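Local coordinates for cystathionine beta-lyase family protein, YNBB B.subtilis ortholog (Clostridium acetobutylicum, PDB 3HVY) that probably acts as a pyridoxal-phosphate-dependent lyase of the cystathionine beta-lyase and methionine gamma-lyase kind, and may be involved in aluminium resistance, at residues D[53-58]-D[83-88]; D[60-65]-D[76-81]; D[229-232]-D[237-240]; D[221-226]-D[254-259]. All coordinates share one frame; numbering follows the deposited sequence.

Contact 1: D[53-58]-D[83-88]; sequences FQEERI and YANIFN. With NA (sodium ion), chain X; EDO (1,2-ethanediol), chain Z.
E55 and N85 meet side chain to side chain, crossing at about a right angle, with the carboxylate and amide planes only 24° apart. The carboxamide uses its nitrogen: N85 ND2 donates to E55 OE1 over 3.0 Å, and the N-H points almost straight at the acceptor (171°). The acceptor lies in the amide plane, whereas the hydrogen comes to E55 OE1 on its anti side, somewhat tilted from the carboxylate plane. N85 reaches out with CG anti to its own backbone N (chi1 -164°), and the glutamate comes to it as an extended chain beyond CG. A water adds a second link, donating to E55 OE1 at 3.0 Å and, weakly, to N85 OD1 at 3.3 Å. Helices 18-55 and 74-87 are thus joined near their C-terminal ends, and each ends in a Schellman motif, with positive phi at R57 and at N88. In the second motif N88 N bonds back to N85 O at 3.1 Å, and the same carbonyl faces a sodium ion. The ion is bound by N85 O, N85 OD1 and N88 OD1, each 2.3 Å away, together with two waters. Because the cation draws on N85 OD1, it may polarise the amide and strengthen the N-H donated to E55. The other carboxylate oxygen, E55 OE2, has a long, weak ion pair with K13 of a second subunit.

Contact 2: D[60-65]-D[76-81]; sequences ESHFTN and RDSLDR
In the loop between helices 18-55 and 74-87, H62 closes the short 3-10 segment 60-62 and begins the inverse gamma turn centred on F63, and from there its ring meets S78 of the second helix. The gamma turn is marked by a weak backbone bond, T64 N to H62 O, at 3.0 Å. Across the contact the imidazole presents its edge, with S78 OG near the ring plane, 3.1 Å from H62 NE2 and 3.2 Å from H62 CD2. The serine methylene comes along as well, S78 CB lying 3.4 Å from H62 CD2. With chi1 -69° the histidine sets CG anti to its carbonyl carbon, which sends the ring out toward the helix. The far ring nitrogen, H62 ND1, is hydrogen-bonded to the backbone N of S59, a bond that limits the ring's freedom to turn. On the helix, R76 grips the next residue side-on: R76 NE and R76 NH2 both bond D77 OD1, at 3.0 and 3.2 Å, from the same face of the carboxylate. S78 OG lies within bonding range of two acceptors, E56 OE2 and I74 O, which its single proton can serve only by sharing or alternating. The E56 carboxylate, the hydroxyl's strongest polar partner, also forms a salt bridge with R81, whose charge near the histidine it probably offsets.

Contact 3: D[229-232]-D[237-240]; sequences EPTD and IIAG
T231 and P230 press on I238 through carbon atoms alone. The methyl T231 CG2 meets the branch methyl I238 CG2 at 3.5 Å, closer than two methyls normally pack, and also reaches I238 CD1 at 3.8 Å; the two side chains cross at about a right angle. P230 CB adds a looser touch on I238 CG2 at 4.2 Å. I238 has CG1 between its backbone N and carbonyl carbon (chi1 67°), an arrangement that presents both of its arms, CG2 and CD1, to the threonine methyl.

Hydrogen bonds, by contrast, stay inside the 229-232 turn. E229 N donates to the anti lone pair of D232 OD2 at 2.8 Å, nearly straight at 170°, and D232 N returns a bond to E229 O at 3.0 Å. Both bonds link E229 and D232, the first and last residues of the turn.

The polar end of T231 turns elsewhere: OG1 is hydrogen-bonded to F87 O at the end of helix 74-87, and D232 OD1 to N88 ND2. I238 lies on strand 237-241, with strands 214-218 and 255-259 as its sheet neighbours, and F87 of helix 74-87 packs on the same isoleucine.

Contact 4: D[221-226]-D[254-259]; sequences YGEFVE and GGYIAG
Between Y221 and E226 the loop meets strand 255-259 through E223, whose carboxylate takes the hydroxyl of Y256. Y221 opens the segment with positive phi, and G222 follows; its carbonyl receives V225 N at 3.2 Å, which closes a turn from G222 to V225, with E223 directed toward strand 255-259. The glutamate chain bends at chi2 (87°) and approaches the tyrosine from the opposite direction. Y256 OH donates to E223 OE2 at 2.6 Å, using the anti lone pair of that oxygen, which lies at the ring edge in the plane of the ring. The carboxylate itself is turned 69° from this plane, and E223 CG comes within 3.2 Å of Y256 OH. The buried hydroxyl has a second partner in N219 ND2, which as an amide nitrogen donates, leaving the phenol gripped on both its donor and acceptor sides. E223 O is bonded by N245 ND2, next in sequence to K244, the lysine that carries pyridoxal phosphate as a Schiff base. F224, again at positive phi (60°), gives its backbone N to E229 OE2. Strand 255-259 is the antiparallel member of the mixed seven-stranded sheet, with order 1-7-6-5-4-2-3, characteristic of the large domain of fold type I pyridoxal-phosphate enzymes.

Overall arrangement
Helix 74-87 ties the set together: contact 1 and contact 2 both use it, their centres 12 Å apart, and its C-terminal end runs on to contacts 3 and 4. There F87 CD1 touches I238 CD1 at 3.4 Å and F87 CZ touches Y256 CE2 at 3.8 Å, so one ring bridges three contacts. Contacts 3 and 4, with centres 6 Å apart, share the mixed sheet, where I238 N lies 2.7 Å from A258 O on the neighbouring strand. The pyridoxal lysine K244 lies in sequence between these two strands. The sodium ion belongs to contact 1, about 9 Å from the T231 side chain and about 14 Å from that of Y256.

Contact 1: D[53-58]-D[83-88]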
loop_
_atom_site.group_PDB
_atom_site.type_symbol
_atom_site.label_atom_id
_atom_site.label_comp_id
_atom_site.label_asym_id
_atom_site.label_seq_id
_atom_site.Cartn_x
_atom_site.Cartn_y
_atom_site.Cartn_z
ATOM N N PHE D 53 10.645 -5.768 -21.828
ATOM C CA PHE D 53 11.102 -4.934 -20.722
ATOM C C PHE D 53 12.284 -4.036 -21.147
ATOM O O PHE D 53 12.302 -2.825 -20.923
ATOM C CB PHE D 53 11.545 -5.818 -19.551
ATOM C CG PHE D 53 10.442 -6.124 -18.528
ATOM C CD1 PHE D 53 9.453 -7.055 -18.788
ATOM C CD2 PHE D 53 10.447 -5.503 -17.291
ATOM C CE1 PHE D 53 8.478 -7.338 -17.855
ATOM C CE2 PHE D 53 9.480 -5.772 -16.332
ATOM C CZ PHE D 53 8.477 -6.681 -16.617
ATOM N N GLN D 54 13.261 -4.670 -21.772
ATOM C CA GLN D 54 14.510 -4.006 -22.161
ATOM C C GLN D 54 14.287 -3.013 -23.267
ATOM O O GLN D 54 14.864 -1.939 -23.226
ATOM C CB GLN D 54 15.528 -5.074 -22.552
ATOM C CG GLN D 54 15.799 -6.042 -21.382
ATOM C CD GLN D 54 16.990 -6.920 -21.660
ATOM O OE1 GLN D 54 17.263 -7.231 -22.821
ATOM N NE2 GLN D 54 17.704 -7.327 -20.613
ATOM N N GLU D 55 13.371 -3.294 -24.198
ATOM C CA GLU D 55 13.085 -2.326 -25.252
ATOM C C GLU D 55 12.331 -1.102 -24.719
ATOM O O GLU D 55 12.481 -0.025 -25.247
ATOM C CB GLU D 55 12.384 -2.979 -26.438
ATOM C CG GLU D 55 13.349 -3.989 -27.164
ATOM C CD GLU D 55 12.686 -4.958 -28.150
ATOM O OE1 GLU D 55 11.451 -4.894 -28.368
ATOM O OE2 GLU D 55 13.433 -5.797 -28.706
ATOM N N GLU D 56 11.596 -1.243 -23.634
ATOM C CA GLU D 56 10.946 -0.098 -23.033
ATOM C C GLU D 56 11.820 0.562 -21.953
ATOM O O GLU D 56 11.412 1.523 -21.319
ATOM C CB GLU D 56 9.557 -0.499 -22.501
ATOM C CG GLU D 56 8.696 0.636 -21.875
ATOM C CD GLU D 56 8.344 1.784 -22.834
ATOM O OE1 GLU D 56 8.386 1.570 -24.076
ATOM O OE2 GLU D 56 7.994 2.888 -22.326
ATOM N N ARG D 57 13.041 0.079 -21.771
ATOM C CA ARG D 57 13.943 0.592 -20.767
ATOM C C ARG D 57 13.312 0.698 -19.361
ATOM O O ARG D 57 13.402 1.713 -18.668
ATOM C CB ARG D 57 14.554 1.922 -21.212
ATOM C CG ARG D 57 15.327 1.852 -22.498
ATOM C CD ARG D 57 15.898 3.210 -22.861
ATOM N NE ARG D 57 17.185 3.003 -23.516
ATOM C CZ ARG D 57 18.384 3.307 -23.006
ATOM N NH1 ARG D 57 18.528 3.914 -21.829
ATOM N NH2 ARG D 57 19.465 3.032 -23.723
ATOM N N ILE D 58 12.693 -0.378 -18.926
ATOM C CA ILE D 58 12.103 -0.386 -17.623
ATOM C C ILE D 58 13.186 -0.181 -16.581
ATOM O O ILE D 58 14.277 -0.754 -16.698
ATOM C CB ILE D 58 11.266 -1.664 -17.409
ATOM C CG1 ILE D 58 10.107 -1.678 -18.428
ATOM C CG2 ILE D 58 10.774 -1.765 -15.984
ATOM C CD1 ILE D 58 9.175 -0.452 -18.412
ATOM N N TYR D 83 3.179 -4.458 -22.726
ATOM C CA TYR D 83 2.181 -5.400 -23.139
ATOM C C TYR D 83 1.933 -5.309 -24.659
ATOM O O TYR D 83 1.797 -6.335 -25.324
ATOM C CB TYR D 83 0.865 -5.151 -22.437
ATOM C CG TYR D 83 0.582 -5.907 -21.156
ATOM C CD1 TYR D 83 1.385 -5.784 -20.045
ATOM C CD2 TYR D 83 -0.600 -6.670 -21.027
ATOM C CE1 TYR D 83 1.028 -6.439 -18.810
ATOM C CE2 TYR D 83 -0.933 -7.305 -19.851
ATOM C CZ TYR D 83 -0.101 -7.228 -18.757
ATOM O OH TYR D 83 -0.470 -7.882 -17.572
ATOM N N ALA D 84 1.804 -4.102 -25.198
ATOM C CA ALA D 84 1.593 -3.943 -26.664
ATOM C C ALA D 84 2.743 -4.645 -27.446
ATOM O O ALA D 84 2.538 -5.349 -28.465
ATOM C CB ALA D 84 1.513 -2.473 -27.032
ATOM N N ASN D 85 3.950 -4.483 -26.950
ATOM C CA ASN D 85 5.108 -5.139 -27.571
ATOM C C ASN D 85 4.974 -6.679 -27.489
ATOM O O ASN D 85 5.120 -7.396 -28.497
ATOM C CB ASN D 85 6.364 -4.705 -26.852
ATOM C CG ASN D 85 7.636 -5.010 -27.638
ATOM O OD1 ASN D 85 7.608 -5.695 -28.676
ATOM N ND2 ASN D 85 8.757 -4.455 -27.175
ATOM N N ILE D 86 4.642 -7.194 -26.313
ATOM C CA ILE D 86 4.529 -8.643 -26.116
ATOM C C ILE D 86 3.457 -9.245 -27.030
ATOM O O ILE D 86 3.657 -10.292 -27.671
ATOM C CB ILE D 86 4.220 -8.991 -24.641
ATOM C CG1 ILE D 86 5.452 -8.674 -23.793
ATOM C CG2 ILE D 86 3.785 -10.474 -24.493
ATOM C CD1 ILE D 86 5.183 -8.628 -22.246
ATOM N N PHE D 87 2.326 -8.563 -27.108
ATOM C CA PHE D 87 1.206 -9.051 -27.898
ATOM C C PHE D 87 1.292 -8.687 -29.387
ATOM O O PHE D 87 0.450 -9.085 -30.177
ATOM C CB PHE D 87 -0.112 -8.531 -27.303
ATOM C CG PHE D 87 -0.546 -9.269 -26.067
ATOM C CD1 PHE D 87 -1.063 -10.543 -26.161
ATOM C CD2 PHE D 87 -0.433 -8.695 -24.813
ATOM C CE1 PHE D 87 -1.491 -11.246 -25.016
ATOM C CE2 PHE D 87 -0.830 -9.366 -23.684
ATOM C CZ PHE D 87 -1.381 -10.652 -23.781
ATOM N N ASN D 88 2.297 -7.903 -29.734
ATOM C CA ASN D 88 2.490 -7.385 -31.094
ATOM C C ASN D 88 1.285 -6.608 -31.604
ATOM O O ASN D 88 0.836 -6.809 -32.743
ATOM C CB ASN D 88 2.915 -8.521 -32.032
ATOM C CG ASN D 88 4.262 -9.083 -31.655
ATOM O OD1 ASN D 88 5.220 -8.330 -31.516
ATOM N ND2 ASN D 88 4.352 -10.398 -31.490
HETATM NA NA NA X . 6.670 -7.147 -30.220
HETATM C C1 EDO Z . 6.221 -13.960 -30.727
HETATM O O1 EDO Z . 6.381 -12.527 -30.526
HETATM C C2 EDO Z . 4.985 -14.385 -31.494
HETATM O O2 EDO Z . 5.294 -14.542 -32.899
HETATM O O HOH W 1 10.336 -7.637 -28.673
HETATM O O HOH W 2 8.601 -7.289 -31.644
HETATM O O HOH W 3 5.663 -4.918 -31.237
#

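Contact 2: D[60-65]-D[76-81]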
loop_
_atom_site.group_PDB
_atom_site.type_symbol
_atom_site.label_atom_id
_atom_site.label_comp_id
_atom_site.label_asym_id
_atom_site.label_seq_id
_atom_site.Cartn_x
_atom_site.Cartn_y
_atom_site.Cartn_z
ATOM N N GLU D 60 13.741 1.316 -12.117
ATOM C CA GLU D 60 13.109 1.537 -10.793
ATOM C C GLU D 60 12.105 2.713 -10.845
ATOM O O GLU D 60 11.060 2.659 -10.205
ATOM C CB GLU D 60 14.158 1.702 -9.676
ATOM N N SER D 61 12.373 3.720 -11.676
ATOM C CA SER D 61 11.472 4.870 -11.765
ATOM C C SER D 61 10.085 4.574 -12.383
ATOM O O SER D 61 9.148 5.387 -12.316
ATOM C CB SER D 61 12.153 6.017 -12.481
ATOM O OG SER D 61 12.755 5.592 -13.673
ATOM N N HIS D 62 9.947 3.399 -12.979
ATOM C CA HIS D 62 8.636 2.927 -13.443
ATOM C C HIS D 62 7.812 2.344 -12.317
ATOM O O HIS D 62 6.608 2.048 -12.525
ATOM C CB HIS D 62 8.819 1.897 -14.563
ATOM C CG HIS D 62 9.333 2.516 -15.812
ATOM N ND1 HIS D 62 10.684 2.563 -16.121
ATOM C CD2 HIS D 62 8.700 3.208 -16.781
ATOM C CE1 HIS D 62 10.844 3.213 -17.258
ATOM N NE2 HIS D 62 9.660 3.633 -17.668
ATOM N N PHE D 63 8.426 2.162 -11.137
ATOM C CA PHE D 63 7.680 1.610 -9.975
ATOM C C PHE D 63 7.080 2.803 -9.192
ATOM O O PHE D 63 7.479 3.164 -8.083
ATOM C CB PHE D 63 8.521 0.666 -9.096
ATOM C CG PHE D 63 9.254 -0.431 -9.879
ATOM C CD1 PHE D 63 8.679 -0.993 -11.013
ATOM C CD2 PHE D 63 10.470 -0.923 -9.443
ATOM C CE1 PHE D 63 9.319 -1.975 -11.730
ATOM C CE2 PHE D 63 11.125 -1.931 -10.176
ATOM C CZ PHE D 63 10.509 -2.444 -11.319
ATOM N N THR D 64 6.093 3.396 -9.860
ATOM C CA THR D 64 5.427 4.592 -9.441
ATOM C C THR D 64 4.423 4.315 -8.293
ATOM O O THR D 64 4.043 3.157 -7.981
ATOM C CB THR D 64 4.692 5.276 -10.645
ATOM O OG1 THR D 64 3.707 4.377 -11.178
ATOM C CG2 THR D 64 5.671 5.676 -11.722
ATOM N N ASN D 65 4.049 5.447 -7.688
ATOM C CA ASN D 65 3.165 5.551 -6.584
ATOM C C ASN D 65 2.242 6.771 -6.860
ATOM O O ASN D 65 2.208 7.751 -6.088
ATOM C CB ASN D 65 4.025 5.799 -5.365
ATOM C CG ASN D 65 3.250 5.701 -4.114
ATOM O OD1 ASN D 65 2.310 4.909 -4.063
ATOM N ND2 ASN D 65 3.621 6.501 -3.081
ATOM N N ARG D 76 2.624 3.234 -15.351
ATOM C CA ARG D 76 1.410 2.810 -15.970
ATOM C C ARG D 76 1.524 2.847 -17.494
ATOM O O ARG D 76 1.200 1.877 -18.171
ATOM C CB ARG D 76 0.322 3.773 -15.537
ATOM C CG ARG D 76 -1.044 3.501 -16.089
ATOM C CD ARG D 76 -1.965 4.691 -15.873
ATOM N NE ARG D 76 -1.519 5.842 -16.631
ATOM C CZ ARG D 76 -1.871 7.107 -16.428
ATOM N NH1 ARG D 76 -2.765 7.419 -15.529
ATOM N NH2 ARG D 76 -1.314 8.063 -17.143
ATOM N N ASP D 77 1.992 3.967 -18.026
ATOM C CA ASP D 77 2.079 4.160 -19.474
ATOM C C ASP D 77 3.114 3.260 -20.113
ATOM O O ASP D 77 2.925 2.785 -21.219
ATOM C CB ASP D 77 2.340 5.633 -19.797
ATOM C CG ASP D 77 1.162 6.520 -19.383
ATOM O OD1 ASP D 77 0.006 6.015 -19.235
ATOM O OD2 ASP D 77 1.416 7.698 -19.170
ATOM N N SER D 78 4.197 2.987 -19.416
ATOM C CA SER D 78 5.197 2.087 -19.956
ATOM C C SER D 78 4.752 0.634 -19.875
ATOM O O SER D 78 5.165 -0.206 -20.724
ATOM C CB SER D 78 6.520 2.265 -19.202
ATOM O OG SER D 78 7.164 3.495 -19.521
ATOM N N LEU D 79 3.947 0.289 -18.871
ATOM C CA LEU D 79 3.444 -1.117 -18.811
ATOM C C LEU D 79 2.553 -1.357 -20.010
ATOM O O LEU D 79 2.628 -2.400 -20.639
ATOM C CB LEU D 79 2.737 -1.472 -17.532
ATOM C CG LEU D 79 2.314 -2.946 -17.359
ATOM C CD1 LEU D 79 3.522 -3.856 -17.381
ATOM C CD2 LEU D 79 1.593 -3.084 -16.035
ATOM N N ASP D 80 1.684 -0.413 -20.319
ATOM C CA ASP D 80 0.920 -0.518 -21.571
ATOM C C ASP D 80 1.818 -0.752 -22.801
ATOM O O ASP D 80 1.486 -1.558 -23.659
ATOM C CB ASP D 80 0.115 0.739 -21.810
ATOM C CG ASP D 80 -1.004 0.944 -20.788
ATOM O OD1 ASP D 80 -1.283 0.025 -20.010
ATOM O OD2 ASP D 80 -1.589 2.074 -20.744
ATOM N N ARG D 81 2.944 -0.023 -22.918
ATOM C CA ARG D 81 3.834 -0.226 -24.061
ATOM C C ARG D 81 4.479 -1.612 -24.035
ATOM O O ARG D 81 4.610 -2.268 -25.073
ATOM C CB ARG D 81 4.886 0.854 -24.125
ATOM C CG ARG D 81 4.302 2.179 -24.572
ATOM C CD ARG D 81 5.389 3.207 -24.895
ATOM N NE ARG D 81 5.946 3.786 -23.677
ATOM C CZ ARG D 81 5.394 4.801 -22.997
ATOM N NH1 ARG D 81 4.306 5.431 -23.420
ATOM N NH2 ARG D 81 5.969 5.230 -21.894
#

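Contact 3: D[229-232]-D[237-240]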
loop_
_atom_site.group_PDB
_atom_site.type_symbol
_atom_site.label_atom_id
_atom_site.label_comp_id
_atom_site.label_asym_id
_atom_site.label_seq_id
_atom_site.Cartn_x
_atom_site.Cartn_y
_atom_site.Cartn_z
ATOM N N GLU D 229 -0.001 -15.446 -29.418
ATOM C CA GLU D 229 -1.266 -15.001 -28.865
ATOM C C GLU D 229 -2.194 -14.692 -30.062
ATOM O O GLU D 229 -1.768 -14.698 -31.203
ATOM C CB GLU D 229 -1.022 -13.749 -28.004
ATOM C CG GLU D 229 -0.136 -13.994 -26.781
ATOM C CD GLU D 229 -0.720 -14.991 -25.809
ATOM O OE1 GLU D 229 -1.960 -15.053 -25.745
ATOM O OE2 GLU D 229 0.063 -15.719 -25.102
ATOM N N PRO D 230 -3.485 -14.512 -29.814
ATOM C CA PRO D 230 -4.453 -14.299 -30.917
ATOM C C PRO D 230 -4.144 -13.064 -31.770
ATOM O O PRO D 230 -4.449 -13.029 -32.949
ATOM C CB PRO D 230 -5.763 -14.167 -30.185
ATOM C CG PRO D 230 -5.539 -14.899 -28.886
ATOM C CD PRO D 230 -4.141 -14.606 -28.509
ATOM N N THR D 231 -3.497 -12.068 -31.159
ATOM C CA THR D 231 -3.112 -10.841 -31.824
ATOM C C THR D 231 -1.995 -11.069 -32.852
ATOM O O THR D 231 -1.739 -10.232 -33.701
ATOM C CB THR D 231 -2.726 -9.783 -30.807
ATOM O OG1 THR D 231 -1.813 -10.331 -29.865
ATOM C CG2 THR D 231 -3.955 -9.290 -30.078
ATOM N N ASP D 232 -1.332 -12.206 -32.750
ATOM C CA ASP D 232 -0.298 -12.609 -33.702
ATOM C C ASP D 232 -0.921 -13.303 -34.918
ATOM O O ASP D 232 -0.224 -13.591 -35.882
ATOM C CB ASP D 232 0.666 -13.595 -33.054
ATOM C CG ASP D 232 1.482 -12.971 -31.924
ATOM O OD1 ASP D 232 2.114 -11.955 -32.189
ATOM O OD2 ASP D 232 1.511 -13.488 -30.779
ATOM N N ILE D 237 -8.469 -7.031 -31.324
ATOM C CA ILE D 237 -8.527 -6.646 -29.964
ATOM C C ILE D 237 -8.751 -7.887 -29.114
ATOM O O ILE D 237 -9.468 -8.827 -29.496
ATOM C CB ILE D 237 -9.599 -5.535 -29.736
ATOM C CG1 ILE D 237 -9.593 -5.047 -28.290
ATOM C CG2 ILE D 237 -10.983 -5.941 -30.256
ATOM C CD1 ILE D 237 -10.519 -3.802 -28.010
ATOM N N ILE D 238 -8.066 -7.901 -27.981
ATOM C CA ILE D 238 -8.169 -9.001 -27.007
ATOM C C ILE D 238 -8.339 -8.400 -25.607
ATOM O O ILE D 238 -8.073 -7.221 -25.408
ATOM C CB ILE D 238 -6.951 -9.948 -27.050
ATOM C CG1 ILE D 238 -5.665 -9.255 -26.565
ATOM C CG2 ILE D 238 -6.740 -10.516 -28.452
ATOM C CD1 ILE D 238 -4.468 -10.220 -26.452
ATOM N N ALA D 239 -8.795 -9.220 -24.656
ATOM C CA ALA D 239 -8.999 -8.803 -23.274
ATOM C C ALA D 239 -8.782 -9.978 -22.369
ATOM O O ALA D 239 -8.986 -11.159 -22.777
ATOM C CB ALA D 239 -10.407 -8.223 -23.033
ATOM N N GLY D 240 -8.367 -9.668 -21.142
ATOM C CA GLY D 240 -8.105 -10.689 -20.123
ATOM C C GLY D 240 -7.999 -10.150 -18.715
ATOM O O GLY D 240 -8.111 -8.950 -18.515
#

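Contact 4: D[221-226]-D[254-259]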
loop_
_atom_site.group_PDB
_atom_site.type_symbol
_atom_site.label_atom_id
_atom_site.label_comp_id
_atom_site.label_asym_id
_atom_site.label_seq_id
_atom_site.Cartn_x
_atom_site.Cartn_y
_atom_site.Cartn_z
ATOM N N TYR D 221 -7.134 -17.088 -19.658
ATOM C CA TYR D 221 -6.500 -18.371 -19.359
ATOM C C TYR D 221 -5.515 -18.831 -20.404
ATOM O O TYR D 221 -4.865 -19.872 -20.251
ATOM C CB TYR D 221 -7.505 -19.474 -19.196
ATOM C CG TYR D 221 -8.400 -19.365 -17.968
ATOM C CD1 TYR D 221 -7.863 -19.506 -16.717
ATOM C CD2 TYR D 221 -9.775 -19.201 -18.070
ATOM C CE1 TYR D 221 -8.632 -19.497 -15.597
ATOM C CE2 TYR D 221 -10.579 -19.173 -16.897
ATOM C CZ TYR D 221 -9.975 -19.339 -15.685
ATOM O OH TYR D 221 -10.677 -19.325 -14.498
ATOM N N GLY D 222 -5.382 -18.080 -21.472
ATOM C CA GLY D 222 -4.520 -18.547 -22.550
ATOM C C GLY D 222 -3.152 -17.876 -22.621
ATOM O O GLY D 222 -2.306 -18.283 -23.408
ATOM N N GLU D 223 -2.916 -16.844 -21.840
ATOM C CA GLU D 223 -1.697 -16.062 -22.018
ATOM C C GLU D 223 -0.524 -16.908 -21.721
ATOM O O GLU D 223 -0.526 -17.584 -20.725
ATOM C CB GLU D 223 -1.674 -14.838 -21.094
ATOM C CG GLU D 223 -2.892 -13.869 -21.268
ATOM C CD GLU D 223 -4.118 -14.221 -20.425
ATOM O OE1 GLU D 223 -4.130 -15.268 -19.735
ATOM O OE2 GLU D 223 -5.091 -13.418 -20.457
ATOM N N PHE D 224 0.480 -16.855 -22.593
ATOM C CA PHE D 224 1.731 -17.637 -22.497
ATOM C C PHE D 224 1.635 -19.161 -22.494
ATOM O O PHE D 224 2.660 -19.834 -22.244
ATOM C CB PHE D 224 2.517 -17.202 -21.272
ATOM C CG PHE D 224 2.821 -15.735 -21.251
ATOM C CD1 PHE D 224 3.389 -15.118 -22.343
ATOM C CD2 PHE D 224 2.507 -14.959 -20.140
ATOM C CE1 PHE D 224 3.670 -13.754 -22.337
ATOM C CE2 PHE D 224 2.745 -13.573 -20.149
ATOM C CZ PHE D 224 3.345 -12.992 -21.234
ATOM N N VAL D 225 0.465 -19.715 -22.821
ATOM C CA VAL D 225 0.347 -21.142 -22.944
ATOM C C VAL D 225 0.944 -21.637 -24.289
ATOM O O VAL D 225 1.464 -22.752 -24.379
ATOM C CB VAL D 225 -1.090 -21.621 -22.735
ATOM C CG1 VAL D 225 -1.160 -23.183 -22.995
ATOM C CG2 VAL D 225 -1.564 -21.231 -21.310
ATOM N N GLU D 226 0.859 -20.813 -25.319
ATOM C CA GLU D 226 1.499 -21.086 -26.591
ATOM C C GLU D 226 2.536 -19.990 -26.827
ATOM O O GLU D 226 2.610 -18.995 -26.089
ATOM C CB GLU D 226 0.476 -21.113 -27.739
ATOM C CG GLU D 226 -0.596 -22.216 -27.619
ATOM C CD GLU D 226 -1.376 -22.448 -28.907
ATOM O OE1 GLU D 226 -0.736 -22.554 -29.949
ATOM O OE2 GLU D 226 -2.622 -22.586 -28.881
ATOM N N GLY D 254 -7.312 -6.465 -11.440
ATOM C CA GLY D 254 -7.133 -5.753 -12.720
ATOM C C GLY D 254 -7.339 -6.578 -13.978
ATOM O O GLY D 254 -7.744 -7.742 -13.934
ATOM N N GLY D 255 -7.093 -5.929 -15.112
ATOM C CA GLY D 255 -7.377 -6.511 -16.420
ATOM C C GLY D 255 -6.586 -5.780 -17.495
ATOM O O GLY D 255 -5.956 -4.747 -17.223
ATOM N N TYR D 256 -6.639 -6.317 -18.715
ATOM C CA TYR D 256 -5.971 -5.724 -19.832
ATOM C C TYR D 256 -6.862 -5.786 -21.079
ATOM O O TYR D 256 -7.738 -6.650 -21.196
ATOM C CB TYR D 256 -4.603 -6.372 -20.074
ATOM C CG TYR D 256 -4.662 -7.768 -20.680
ATOM C CD1 TYR D 256 -4.735 -8.894 -19.869
ATOM C CD2 TYR D 256 -4.659 -7.944 -22.075
ATOM C CE1 TYR D 256 -4.829 -10.164 -20.431
ATOM C CE2 TYR D 256 -4.760 -9.219 -22.638
ATOM C CZ TYR D 256 -4.827 -10.323 -21.807
ATOM O OH TYR D 256 -4.917 -11.609 -22.306
ATOM N N ILE D 257 -6.645 -4.811 -21.956
ATOM C CA ILE D 257 -7.184 -4.776 -23.293
ATOM C C ILE D 257 -6.022 -4.450 -24.215
ATOM O O ILE D 257 -5.210 -3.610 -23.893
ATOM C CB ILE D 257 -8.286 -3.741 -23.463
ATOM C CG1 ILE D 257 -9.434 -4.070 -22.549
ATOM C CG2 ILE D 257 -8.720 -3.665 -25.013
ATOM C CD1 ILE D 257 -10.606 -3.090 -22.590
ATOM N N ALA D 258 -5.907 -5.166 -25.328
ATOM C CA ALA D 258 -4.799 -4.995 -26.259
ATOM C C ALA D 258 -5.290 -5.172 -27.684
ATOM O O ALA D 258 -6.171 -5.983 -27.976
ATOM C CB ALA D 258 -3.672 -5.978 -25.994
ATOM N N GLY D 259 -4.677 -4.421 -28.583
ATOM C CA GLY D 259 -5.067 -4.453 -29.990
ATOM C C GLY D 259 -4.746 -3.185 -30.763
ATOM O O GLY D 259 -3.830 -2.429 -30.422
#